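PDB 4RU1: monosaccharide ABC transporter substrate-binding protein, CUT2 family from Acidothermus cellulolyticus, which binds myo-inositol in the cleft between its two lobes and probably hands such carbohydrate ligands to an ABC transporter for uptake. Local coordinates for residues 31-36 / 207-212; 123-128 / 228-233; 150-153 / 157-160; 163-166 / 172-175. One frame throughout, in Å; residues are numbered along the deposited sequence.

Contact 1. Residues 31-36 / 207-212; sequences PGDTFW and GAPIAQ. With INS (1,2,3,4,5,6-hexahydroxy-cyclohexane), chain M.
Thr34 and Pro209 meet where the two lobes close over the ligand, and their contact is purely van der Waals: Thr34 OG1 lies 3.8 Å from Pro209 CG. No hydrogen bond joins the two segments; the polar groups of Asp33 and Trp36 turn to the inositol and their own turn. Asp33 OD2 accepts from O3 of the ligand at 2.6 Å. Trp36 NE1 donates to inositol O4 at 3.0 Å along a bent path (142°), with O4 lying at the indole edge. The second carboxylate oxygen, Asp33 OD1, receives Phe35 N at 3.2 Å from above the carboxylate plane, capping the turn that leads into the helix. Because Asp33 carries CG opposite its main-chain nitrogen (chi1 -180°), one carboxylate serves both ligand and turn. The third kind of contact is apolar: a face of the Phe35 ring lies against the inositol, with C1 3.9 Å above the ring plane, over its centre. With an alanine in place of Asp33, inositol O3 would probably lose its charged acceptor and Phe35 N its cap. The protein surfaces thus barely touch here, and the chemistry implies that the polyol itself supplies much of the local bridge between lobes.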
loop_
_atom_site.group_PDB
_atom_site.type_symbol
_atom_site.label_atom_id
_atom_site.label_comp_id
_atom_site.label_asym_id
_atom_site.label_seq_id
_atom_site.Cartn_x
_atom_site.Cartn_y
_atom_site.Cartn_z
ATOM N N PRO A 31 7.367 -2.686 11.443
ATOM C CA PRO A 31 7.850 -1.490 12.175
ATOM C C PRO A 31 8.868 -0.690 11.425
ATOM O O PRO A 31 9.738 -1.283 10.735
ATOM C CB PRO A 31 8.480 -2.096 13.444
ATOM C CG PRO A 31 7.616 -3.320 13.672
ATOM C CD PRO A 31 7.281 -3.892 12.292
ATOM N N GLY A 32 8.634 0.603 11.359
ATOM C CA GLY A 32 9.528 1.510 10.655
ATOM C C GLY A 32 9.183 1.786 9.189
ATOM O O GLY A 32 9.913 2.496 8.524
ATOM N N ASP A 33 8.100 1.190 8.687
ATOM C CA ASP A 33 7.601 1.437 7.331
ATOM C C ASP A 33 6.737 2.703 7.386
ATOM O O ASP A 33 5.574 2.699 7.846
ATOM C CB ASP A 33 6.875 0.216 6.801
ATOM C CG ASP A 33 6.345 0.442 5.365
ATOM O OD1 ASP A 33 6.536 1.578 4.870
ATOM O OD2 ASP A 33 5.769 -0.523 4.792
ATOM N N THR A 34 7.322 3.809 6.932
ATOM C CA THR A 34 6.756 5.102 7.056
ATOM C C THR A 34 5.476 5.323 6.212
ATOM O O THR A 34 4.732 6.258 6.407
ATOM C CB THR A 34 7.759 6.214 6.764
ATOM O OG1 THR A 34 8.251 6.066 5.452
ATOM C CG2 THR A 34 8.880 6.191 7.801
ATOM N N PHE A 35 5.231 4.430 5.266
ATOM C CA PHE A 35 3.993 4.507 4.491
ATOM C C PHE A 35 2.801 4.568 5.396
ATOM O O PHE A 35 1.882 5.309 5.160
ATOM C CB PHE A 35 3.831 3.270 3.604
ATOM C CG PHE A 35 2.479 3.145 2.972
ATOM C CD1 PHE A 35 2.178 3.817 1.839
ATOM C CD2 PHE A 35 1.565 2.224 3.477
ATOM C CE1 PHE A 35 0.924 3.626 1.223
ATOM C CE2 PHE A 35 0.345 2.045 2.903
ATOM C CZ PHE A 35 0.026 2.784 1.789
ATOM N N TRP A 36 2.864 3.855 6.498
ATOM C CA TRP A 36 1.718 3.596 7.394
ATOM C C TRP A 36 1.486 4.885 8.232
ATOM O O TRP A 36 0.403 5.086 8.800
ATOM C CB TRP A 36 1.940 2.335 8.241
ATOM C CG TRP A 36 1.858 1.161 7.385
ATOM C CD1 TRP A 36 2.912 0.520 6.725
ATOM C CD2 TRP A 36 0.666 0.584 6.877
ATOM N NE1 TRP A 36 2.405 -0.475 5.869
ATOM C CE2 TRP A 36 1.031 -0.421 5.941
ATOM C CE3 TRP A 36 -0.717 0.809 7.114
ATOM C CZ2 TRP A 36 0.061 -1.190 5.293
ATOM C CZ3 TRP A 36 -1.635 0.039 6.452
ATOM C CH2 TRP A 36 -1.261 -0.907 5.543
ATOM N N GLY A 207 7.478 0.496 -2.776
ATOM C CA GLY A 207 7.278 1.498 -1.776
ATOM C C GLY A 207 8.314 2.577 -1.880
ATOM O O GLY A 207 9.450 2.328 -2.383
ATOM N N ALA A 208 7.961 3.736 -1.388
ATOM C CA ALA A 208 8.859 4.911 -1.477
ATOM C C ALA A 208 10.188 4.773 -0.703
ATOM O O ALA A 208 11.218 5.201 -1.191
ATOM C CB ALA A 208 8.095 6.165 -1.049
ATOM N N PRO A 209 10.176 4.149 0.485
ATOM C CA PRO A 209 11.449 3.928 1.151
ATOM C C PRO A 209 12.370 3.050 0.342
ATOM O O PRO A 209 13.582 3.297 0.268
ATOM C CB PRO A 209 11.050 3.313 2.474
ATOM C CG PRO A 209 9.682 3.821 2.718
ATOM C CD PRO A 209 9.047 3.837 1.374
ATOM N N ILE A 210 11.813 2.047 -0.318
ATOM C CA ILE A 210 12.652 1.116 -1.152
ATOM C C ILE A 210 13.152 1.864 -2.391
ATOM O O ILE A 210 14.305 1.674 -2.864
ATOM C CB ILE A 210 11.844 -0.113 -1.578
ATOM C CG1 ILE A 210 11.222 -0.849 -0.385
ATOM C CG2 ILE A 210 12.756 -1.080 -2.333
ATOM C CD1 ILE A 210 12.188 -1.135 0.726
ATOM N N ALA A 211 12.311 2.745 -2.986
ATOM C CA ALA A 211 12.770 3.652 -4.003
ATOM C C ALA A 211 14.042 4.373 -3.645
ATOM O O ALA A 211 14.956 4.441 -4.497
ATOM C CB ALA A 211 11.759 4.687 -4.377
ATOM N N GLN A 212 14.146 4.879 -2.418
ATOM C CA GLN A 212 15.348 5.611 -2.020
ATOM C C GLN A 212 16.569 4.770 -2.104
ATOM O O GLN A 212 17.604 5.194 -2.592
ATOM C CB GLN A 212 15.211 6.202 -0.612
ATOM C CG GLN A 212 13.991 7.004 -0.344
ATOM C CD GLN A 212 13.813 8.067 -1.374
ATOM O OE1 GLN A 212 14.762 8.818 -1.606
ATOM N NE2 GLN A 212 12.596 8.165 -2.015
HETATM C C1 INS M . 2.508 0.005 0.043
HETATM C C2 INS M . 3.913 -0.275 0.555
HETATM C C3 INS M . 3.829 -0.773 1.998
HETATM C C4 INS M . 2.857 -1.918 2.181
HETATM C C5 INS M . 1.481 -1.562 1.718
HETATM C C6 INS M . 1.450 -1.067 0.297
HETATM O O1 INS M . 2.493 0.417 -1.332
HETATM O O2 INS M . 4.405 -1.369 -0.239
HETATM O O3 INS M . 5.161 -1.206 2.338
HETATM O O4 INS M . 2.818 -2.343 3.566
HETATM O O5 INS M . 0.573 -2.686 1.769
HETATM O O6 INS M . 0.118 -0.610 -0.078
#

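Contact 2. Residues 123-128 / 228-233; sequences FGQDET and ATFDFN. With INS (1,2,3,4,5,6-hexahydroxy-cyclohexane), chain M.
One of the crossings between the two lobes of this periplasmic binding protein fold runs through residues 123-128, leaving strand 121-124 of one sheet for helix 127-140 of the other lobe, and here Gln125 and Glu127 meet Phe230 at the end of strand 226-230. The amide of Gln125 comes to the rim of the phenylalanine ring, with NE2 near the ring plane and 3.9 Å from Phe230 CD2; the two flat groups are turned 62° apart. Glu127 OE1 approaches the same side chain obliquely, 4.0 Å from Phe230 CE2. The polar atoms find their bonds elsewhere than on the ring. Gln125 NE2 donates to Glu127 OE1 at 2.9 Å in a nearly straight bond (171°), reaching the syn side of the carboxylate, somewhat out of its plane. Glu127 bends at chi2 (-63°), which folds its carboxylate back toward that amide, and OE1 is also in a salt bridge with Arg161. The amide has a second outlet: a water accepts from Gln125 NE2 at 3.1 Å and donates to Asp231 OD1 at 2.9 Å. Asp231 spends its other oxygen on the ligand, OD2 accepting from inositol O1 at 2.6 Å. Arg161, which also bonds the inositol through NH1, probably balances the buried charge of Glu127. The chemistry implies a hydrogen-bonded chain from the crossing segment, amide to water to carboxylate, that probably helps hold Asp231 where it meets the ligand.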
loop_
_atom_site.group_PDB
_atom_site.type_symbol
_atom_site.label_atom_id
_atom_site.label_comp_id
_atom_site.label_asym_id
_atom_site.label_seq_id
_atom_site.Cartn_x
_atom_site.Cartn_y
_atom_site.Cartn_z
ATOM N N PHE A 123 -11.436 -0.113 0.656
ATOM C CA PHE A 123 -10.767 1.138 0.134
ATOM C C PHE A 123 -9.318 0.857 -0.219
ATOM O O PHE A 123 -8.520 0.431 0.648
ATOM C CB PHE A 123 -10.840 2.271 1.203
ATOM C CG PHE A 123 -12.259 2.639 1.558
ATOM C CD1 PHE A 123 -12.913 1.914 2.503
ATOM C CD2 PHE A 123 -12.976 3.562 0.793
ATOM C CE1 PHE A 123 -14.258 2.176 2.777
ATOM C CE2 PHE A 123 -14.310 3.831 1.063
ATOM C CZ PHE A 123 -14.928 3.121 2.063
ATOM N N GLY A 124 -8.989 1.071 -1.494
ATOM C CA GLY A 124 -7.625 1.015 -1.971
ATOM C C GLY A 124 -7.554 1.021 -3.427
ATOM O O GLY A 124 -8.547 1.284 -4.127
ATOM N N GLN A 125 -6.406 0.613 -3.948
ATOM C CA GLN A 125 -6.272 0.556 -5.400
ATOM C C GLN A 125 -6.167 -0.873 -5.865
ATOM O O GLN A 125 -5.717 -1.788 -5.114
ATOM C CB GLN A 125 -5.132 1.468 -5.871
ATOM C CG GLN A 125 -3.855 0.873 -6.361
ATOM C CD GLN A 125 -2.693 1.828 -6.404
ATOM O OE1 GLN A 125 -2.891 3.022 -6.594
ATOM N NE2 GLN A 125 -1.503 1.314 -6.227
ATOM N N ASP A 126 -6.608 -1.099 -7.099
ATOM C CA ASP A 126 -6.615 -2.405 -7.651
ATOM C C ASP A 126 -5.198 -2.613 -8.135
ATOM O O ASP A 126 -4.738 -1.930 -9.060
ATOM C CB ASP A 126 -7.627 -2.474 -8.828
ATOM C CG ASP A 126 -7.680 -3.883 -9.465
ATOM O OD1 ASP A 126 -6.646 -4.573 -9.572
ATOM O OD2 ASP A 126 -8.750 -4.303 -9.933
ATOM N N GLU A 127 -4.500 -3.485 -7.445
ATOM C CA GLU A 127 -3.078 -3.586 -7.606
ATOM C C GLU A 127 -2.665 -4.310 -8.914
ATOM O O GLU A 127 -1.616 -4.023 -9.490
ATOM C CB GLU A 127 -2.419 -4.234 -6.391
ATOM C CG GLU A 127 -2.565 -3.474 -5.067
ATOM C CD GLU A 127 -1.920 -2.082 -5.037
ATOM O OE1 GLU A 127 -1.369 -1.624 -6.045
ATOM O OE2 GLU A 127 -2.023 -1.455 -3.954
ATOM N N THR A 128 -3.415 -5.347 -9.310
ATOM C CA THR A 128 -3.279 -5.935 -10.652
ATOM C C THR A 128 -3.420 -4.865 -11.743
ATOM O O THR A 128 -2.580 -4.769 -12.620
ATOM C CB THR A 128 -4.243 -7.094 -10.857
ATOM O OG1 THR A 128 -3.970 -8.087 -9.839
ATOM C CG2 THR A 128 -3.996 -7.698 -12.174
ATOM N N ALA A 228 11.491 3.731 -10.936
ATOM C CA ALA A 228 10.087 4.167 -10.797
ATOM C C ALA A 228 9.528 3.513 -9.574
ATOM O O ALA A 228 10.071 2.481 -9.116
ATOM C CB ALA A 228 9.305 3.813 -12.009
ATOM N N THR A 229 8.494 4.100 -8.957
ATOM C CA THR A 229 8.017 3.538 -7.683
ATOM C C THR A 229 6.521 3.615 -7.546
ATOM O O THR A 229 5.818 4.460 -8.177
ATOM C CB THR A 229 8.655 4.280 -6.498
ATOM O OG1 THR A 229 8.492 3.495 -5.302
ATOM C CG2 THR A 229 8.135 5.681 -6.316
ATOM N N PHE A 230 6.034 2.763 -6.661
ATOM C CA PHE A 230 4.749 2.983 -6.050
ATOM C C PHE A 230 4.949 3.904 -4.855
ATOM O O PHE A 230 5.933 3.700 -4.060
ATOM C CB PHE A 230 4.137 1.639 -5.629
ATOM C CG PHE A 230 3.655 0.797 -6.744
ATOM C CD1 PHE A 230 4.512 0.140 -7.615
ATOM C CD2 PHE A 230 2.316 0.639 -6.933
ATOM C CE1 PHE A 230 4.016 -0.609 -8.637
ATOM C CE2 PHE A 230 1.812 -0.082 -7.968
ATOM C CZ PHE A 230 2.638 -0.750 -8.821
ATOM N N ASP A 231 4.026 4.863 -4.650
ATOM C CA ASP A 231 3.882 5.708 -3.433
ATOM C C ASP A 231 4.803 6.898 -3.393
ATOM O O ASP A 231 5.841 6.984 -4.044
ATOM C CB ASP A 231 4.133 4.883 -2.130
ATOM C CG ASP A 231 3.245 3.672 -1.990
ATOM O OD1 ASP A 231 2.089 3.673 -2.476
ATOM O OD2 ASP A 231 3.682 2.687 -1.350
ATOM N N PHE A 232 4.435 7.804 -2.496
ATOM C CA PHE A 232 5.242 8.952 -2.164
ATOM C C PHE A 232 5.832 8.810 -0.779
ATOM O O PHE A 232 5.228 8.184 0.064
ATOM C CB PHE A 232 4.355 10.228 -2.169
ATOM C CG PHE A 232 4.025 10.735 -3.538
ATOM C CD1 PHE A 232 3.037 10.166 -4.306
ATOM C CD2 PHE A 232 4.804 11.715 -4.095
ATOM C CE1 PHE A 232 2.756 10.655 -5.583
ATOM C CE2 PHE A 232 4.572 12.183 -5.399
ATOM C CZ PHE A 232 3.542 11.652 -6.125
ATOM N N ASN A 233 6.980 9.432 -0.556
ATOM C CA ASN A 233 7.389 9.917 0.769
ATOM C C ASN A 233 7.899 11.352 0.590
ATOM O O ASN A 233 7.732 11.934 -0.502
ATOM C CB ASN A 233 8.449 8.990 1.397
ATOM C CG ASN A 233 9.793 9.073 0.715
ATOM O OD1 ASN A 233 9.992 9.793 -0.260
ATOM N ND2 ASN A 233 10.719 8.269 1.199
HETATM C C1 INS M . 2.508 0.005 0.043
HETATM C C2 INS M . 3.913 -0.275 0.555
HETATM C C3 INS M . 3.829 -0.773 1.998
HETATM C C4 INS M . 2.857 -1.918 2.181
HETATM C C5 INS M . 1.481 -1.562 1.718
HETATM C C6 INS M . 1.450 -1.067 0.297
HETATM O O1 INS M . 2.493 0.417 -1.332
HETATM O O2 INS M . 4.405 -1.369 -0.239
HETATM O O3 INS M . 5.161 -1.206 2.338
HETATM O O4 INS M . 2.818 -2.343 3.566
HETATM O O5 INS M . 0.573 -2.686 1.769
HETATM O O6 INS M . 0.118 -0.610 -0.078
HETATM O O HOH W 1 0.737 3.082 -4.955
#

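Contact 3. Residues 150-153 / 157-160; sequences LQAQ and QLES. With INS (1,2,3,4,5,6-hexahydroxy-cyclohexane), chain M.
Gln151 NE2 is held by two hydroxyls of the inositol, donating to O2 at 2.8 Å (134°) and, in a weak bond, to O3 at 3.0 Å. Its chain turns sharply: CG is tucked in between its own N and C (chi1 71°), and a bend at chi2 (-87°) brings the amide round to the ligand. Leu158 crosses this side chain at about a right angle, its CD1 lying 4.1 Å from Gln151 OE1, while its other methyl, CD2, rests 3.7 Å from inositol O2. A leucine in place of Gln151 is likely to leave O2 and O3 without these N-H donors. The pocket wall here is the turn from strand 145-150 into helix 156-168, the first half of a beta-alpha-beta unit, and the helix adds Gln157, whose NE2 donates to inositol O5 at 3.0 Å. Behind the ligand, apolar side chains fill part of the same turn. Leu150 CD2 packs 4.1 Å from Leu158 CB, and Ala152 CB faces Leu158 CD1. Leu150 also runs across Glu159, bringing CD2 3.7 Å from Glu159 OE2. That carboxylate is held by Tyr177 and Lys175, and a water lies within hydrogen-bonding distance of Glu159 OE2 and Ala152 O.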
loop_
_atom_site.group_PDB
_atom_site.type_symbol
_atom_site.label_atom_id
_atom_site.label_comp_id
_atom_site.label_asym_id
_atom_site.label_seq_id
_atom_site.Cartn_x
_atom_site.Cartn_y
_atom_site.Cartn_z
ATOM N N LEU A 150 10.411 -6.522 -4.505
ATOM C CA LEU A 150 9.355 -6.766 -3.506
ATOM C C LEU A 150 9.976 -6.839 -2.132
ATOM O O LEU A 150 10.887 -7.645 -1.933
ATOM C CB LEU A 150 8.611 -8.103 -3.757
ATOM C CG LEU A 150 7.936 -8.176 -5.102
ATOM C CD1 LEU A 150 8.785 -8.967 -6.081
ATOM C CD2 LEU A 150 6.578 -8.887 -4.953
ATOM N N GLN A 151 9.464 -6.059 -1.184
ATOM C CA GLN A 151 10.073 -5.992 0.123
ATOM C C GLN A 151 9.563 -6.981 1.128
ATOM O O GLN A 151 9.986 -6.922 2.295
ATOM C CB GLN A 151 10.027 -4.577 0.655
ATOM C CG GLN A 151 8.641 -4.081 1.062
ATOM C CD GLN A 151 7.798 -3.442 -0.055
ATOM O OE1 GLN A 151 7.987 -3.657 -1.243
ATOM N NE2 GLN A 151 6.816 -2.662 0.342
ATOM N N ALA A 152 8.616 -7.819 0.740
ATOM C CA ALA A 152 8.097 -8.878 1.608
ATOM C C ALA A 152 7.616 -9.957 0.675
ATOM O O ALA A 152 7.279 -9.688 -0.494
ATOM C CB ALA A 152 6.960 -8.388 2.469
ATOM N N GLN A 153 7.648 -11.182 1.179
ATOM C CA GLN A 153 7.014 -12.358 0.554
ATOM C C GLN A 153 5.639 -12.666 1.101
ATOM O O GLN A 153 5.308 -12.248 2.213
ATOM C CB GLN A 153 7.915 -13.600 0.699
ATOM C CG GLN A 153 9.295 -13.474 0.067
ATOM C CD GLN A 153 10.097 -14.771 0.228
ATOM O OE1 GLN A 153 10.985 -14.878 1.082
ATOM N NE2 GLN A 153 9.747 -15.732 -0.535
ATOM N N GLN A 157 -1.057 -8.057 -2.119
ATOM C CA GLN A 157 -1.086 -6.726 -2.741
ATOM C C GLN A 157 0.207 -6.401 -3.476
ATOM O O GLN A 157 0.211 -5.649 -4.475
ATOM C CB GLN A 157 -1.427 -5.606 -1.766
ATOM C CG GLN A 157 -0.311 -5.163 -0.812
ATOM C CD GLN A 157 0.044 -6.146 0.309
ATOM O OE1 GLN A 157 -0.451 -7.262 0.418
ATOM N NE2 GLN A 157 0.851 -5.617 1.208
ATOM N N LEU A 158 1.309 -6.959 -3.005
ATOM C CA LEU A 158 2.595 -6.810 -3.653
ATOM C C LEU A 158 2.693 -7.761 -4.829
ATOM O O LEU A 158 3.126 -7.329 -5.941
ATOM C CB LEU A 158 3.726 -7.062 -2.639
ATOM C CG LEU A 158 3.806 -6.096 -1.450
ATOM C CD1 LEU A 158 5.025 -6.397 -0.605
ATOM C CD2 LEU A 158 3.692 -4.622 -1.880
ATOM N N GLU A 159 2.298 -9.021 -4.648
ATOM C CA GLU A 159 2.387 -9.959 -5.728
ATOM C C GLU A 159 1.513 -9.539 -6.903
ATOM O O GLU A 159 1.874 -9.695 -8.038
ATOM C CB GLU A 159 2.011 -11.400 -5.242
ATOM C CG GLU A 159 2.963 -11.891 -4.187
ATOM C CD GLU A 159 4.380 -12.217 -4.674
ATOM O OE1 GLU A 159 4.605 -12.445 -5.864
ATOM O OE2 GLU A 159 5.238 -12.186 -3.789
ATOM N N SER A 160 0.349 -8.955 -6.614
ATOM C CA SER A 160 -0.542 -8.522 -7.688
ATOM C C SER A 160 0.130 -7.469 -8.530
ATOM O O SER A 160 -0.095 -7.422 -9.744
ATOM C CB SER A 160 -1.822 -7.971 -7.050
ATOM O OG SER A 160 -2.591 -9.006 -6.495
HETATM C C1 INS M . 2.508 0.005 0.043
HETATM C C2 INS M . 3.913 -0.275 0.555
HETATM C C3 INS M . 3.829 -0.773 1.998
HETATM C C4 INS M . 2.857 -1.918 2.181
HETATM C C5 INS M . 1.481 -1.562 1.718
HETATM C C6 INS M . 1.450 -1.067 0.297
HETATM O O1 INS M . 2.493 0.417 -1.332
HETATM O O2 INS M . 4.405 -1.369 -0.239
HETATM O O3 INS M . 5.161 -1.206 2.338
HETATM O O4 INS M . 2.818 -2.343 3.566
HETATM O O5 INS M . 0.573 -2.686 1.769
HETATM O O6 INS M . 0.118 -0.610 -0.078
HETATM O O HOH W 2 4.812 -10.619 -1.548
#

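Contact 4. Residues 163-166 / 172-175; sequences NGVQ and QYTK
Tyr173 lays the face of its ring against Gln166, and the overlap is almost perfectly centred. Gln166 CB stands 3.7 Å from the ring centroid and only 3° off the ring normal, a CH-pi contact in which an aliphatic carbon sits over the middle of the pi cloud. From there the glutamine runs outward toward one side of the ring, its CG 3.7 Å from Tyr173 CD2 and its CD 3.7 Å from Tyr173 CE2. The chain is extended, with CG opposite the main-chain nitrogen (chi1 -175°), and this carries the amide outward past the CD2-CE2 edge of the ring, the two planes 23° apart. The aliphatic part of Gln166 thus covers the ring face, with the amide continuing beside its rim, although no hydrogen bond links the segments. Val165 adds a second apolar touch: its CG1 comes obliquely to the ring, 4.1 Å from Tyr173 CD1. The phenol oxygen ends near the helix backbone, but Asn163 N is 4.3 Å from Tyr173 OH, too far for a bond. Elsewhere the tyrosine packs on Cys148 and Cys162, which are not joined as a disulfide in this structure. Tyr173 is in this way a main apolar link between helix 156-168 and strand 172-177, at the margin of the sheet. Such a seam between a helix and the strand that follows it is typical of a beta-alpha-beta crossover, here strand 145-150, helix 156-168 and strand 172-177.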
loop_
_atom_site.group_PDB
_atom_site.type_symbol
_atom_site.label_atom_id
_atom_site.label_comp_id
_atom_site.label_asym_id
_atom_site.label_seq_id
_atom_site.Cartn_x
_atom_site.Cartn_y
_atom_site.Cartn_z
ATOM N N ASN A 163 2.691 -9.267 -10.680
ATOM C CA ASN A 163 2.028 -10.090 -11.731
ATOM C C ASN A 163 1.436 -9.151 -12.823
ATOM O O ASN A 163 1.450 -9.489 -14.003
ATOM C CB ASN A 163 1.005 -10.986 -11.114
ATOM C CG ASN A 163 0.200 -11.716 -12.118
ATOM O OD1 ASN A 163 -0.942 -11.394 -12.312
ATOM N ND2 ASN A 163 0.804 -12.683 -12.800
ATOM N N GLY A 164 0.885 -8.017 -12.403
ATOM C CA GLY A 164 0.285 -7.146 -13.395
ATOM C C GLY A 164 1.317 -6.614 -14.337
ATOM O O GLY A 164 1.057 -6.583 -15.574
ATOM N N VAL A 165 2.491 -6.192 -13.841
ATOM C CA VAL A 165 3.576 -5.694 -14.698
ATOM C C VAL A 165 3.958 -6.805 -15.717
ATOM O O VAL A 165 4.179 -6.512 -16.896
ATOM C CB VAL A 165 4.805 -5.340 -13.862
ATOM C CG1 VAL A 165 6.008 -5.104 -14.737
ATOM C CG2 VAL A 165 4.540 -4.116 -13.059
ATOM N N GLN A 166 4.063 -8.046 -15.240
ATOM C CA GLN A 166 4.538 -9.120 -16.123
ATOM C C GLN A 166 3.596 -9.323 -17.283
ATOM O O GLN A 166 4.058 -9.650 -18.343
ATOM C CB GLN A 166 4.681 -10.434 -15.329
ATOM C CG GLN A 166 5.280 -11.620 -16.094
ATOM C CD GLN A 166 5.387 -12.866 -15.244
ATOM O OE1 GLN A 166 4.658 -13.033 -14.253
ATOM N NE2 GLN A 166 6.293 -13.766 -15.634
ATOM N N GLN A 172 11.746 -8.196 -21.101
ATOM C CA GLN A 172 12.122 -9.147 -20.061
ATOM C C GLN A 172 11.723 -8.675 -18.679
ATOM O O GLN A 172 11.714 -7.487 -18.374
ATOM C CB GLN A 172 13.646 -9.324 -20.073
ATOM C CG GLN A 172 14.092 -10.573 -19.362
ATOM C CD GLN A 172 15.598 -10.738 -19.346
ATOM O OE1 GLN A 172 16.353 -10.019 -20.041
ATOM N NE2 GLN A 172 16.050 -11.692 -18.531
ATOM N N TYR A 173 11.384 -9.665 -17.865
ATOM C CA TYR A 173 10.878 -9.413 -16.495
ATOM C C TYR A 173 11.604 -10.254 -15.498
ATOM O O TYR A 173 11.812 -11.474 -15.674
ATOM C CB TYR A 173 9.369 -9.705 -16.523
ATOM C CG TYR A 173 8.642 -9.728 -15.158
ATOM C CD1 TYR A 173 8.147 -8.564 -14.549
ATOM C CD2 TYR A 173 8.517 -10.937 -14.470
ATOM C CE1 TYR A 173 7.559 -8.628 -13.269
ATOM C CE2 TYR A 173 7.895 -11.039 -13.231
ATOM C CZ TYR A 173 7.422 -9.892 -12.633
ATOM O OH TYR A 173 6.848 -10.080 -11.409
ATOM N N THR A 174 12.051 -9.584 -14.432
ATOM C CA THR A 174 12.751 -10.228 -13.353
ATOM C C THR A 174 12.219 -9.721 -12.017
ATOM O O THR A 174 12.019 -8.511 -11.867
ATOM C CB THR A 174 14.270 -9.888 -13.428
ATOM O OG1 THR A 174 14.785 -10.306 -14.685
ATOM C CG2 THR A 174 15.029 -10.655 -12.377
ATOM N N LYS A 175 11.971 -10.620 -11.045
ATOM C CA LYS A 175 11.534 -10.272 -9.728
ATOM C C LYS A 175 12.721 -10.446 -8.800
ATOM O O LYS A 175 13.449 -11.482 -8.890
ATOM C CB LYS A 175 10.380 -11.195 -9.272
ATOM C CG LYS A 175 8.993 -10.640 -9.389
ATOM C CD LYS A 175 8.084 -11.207 -8.299
ATOM C CE LYS A 175 7.704 -12.612 -8.581
ATOM N NZ LYS A 175 6.569 -12.991 -7.704
#

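How the contacts relate
Contact 1 opens first, at residues 31-36, just after the first strand of one lobe, and closes only at 207-212 in the other, so its loop spans much of both. Contact 2 opens inside that loop at 123-128, where the chain crosses between lobes, and closes beyond it at 228-233; the two loops therefore cross. Contacts 3 and 4 are nested within both and follow each other in series, sharing helix 156-168: contact 3 ties its start to the preceding turn, contact 4 its later turns to strand 172-177. The Glu159–Lys175 salt bridge joins these two. Contacts 1, 2 and 3 all touch the inositol; contact 4 lies away from it.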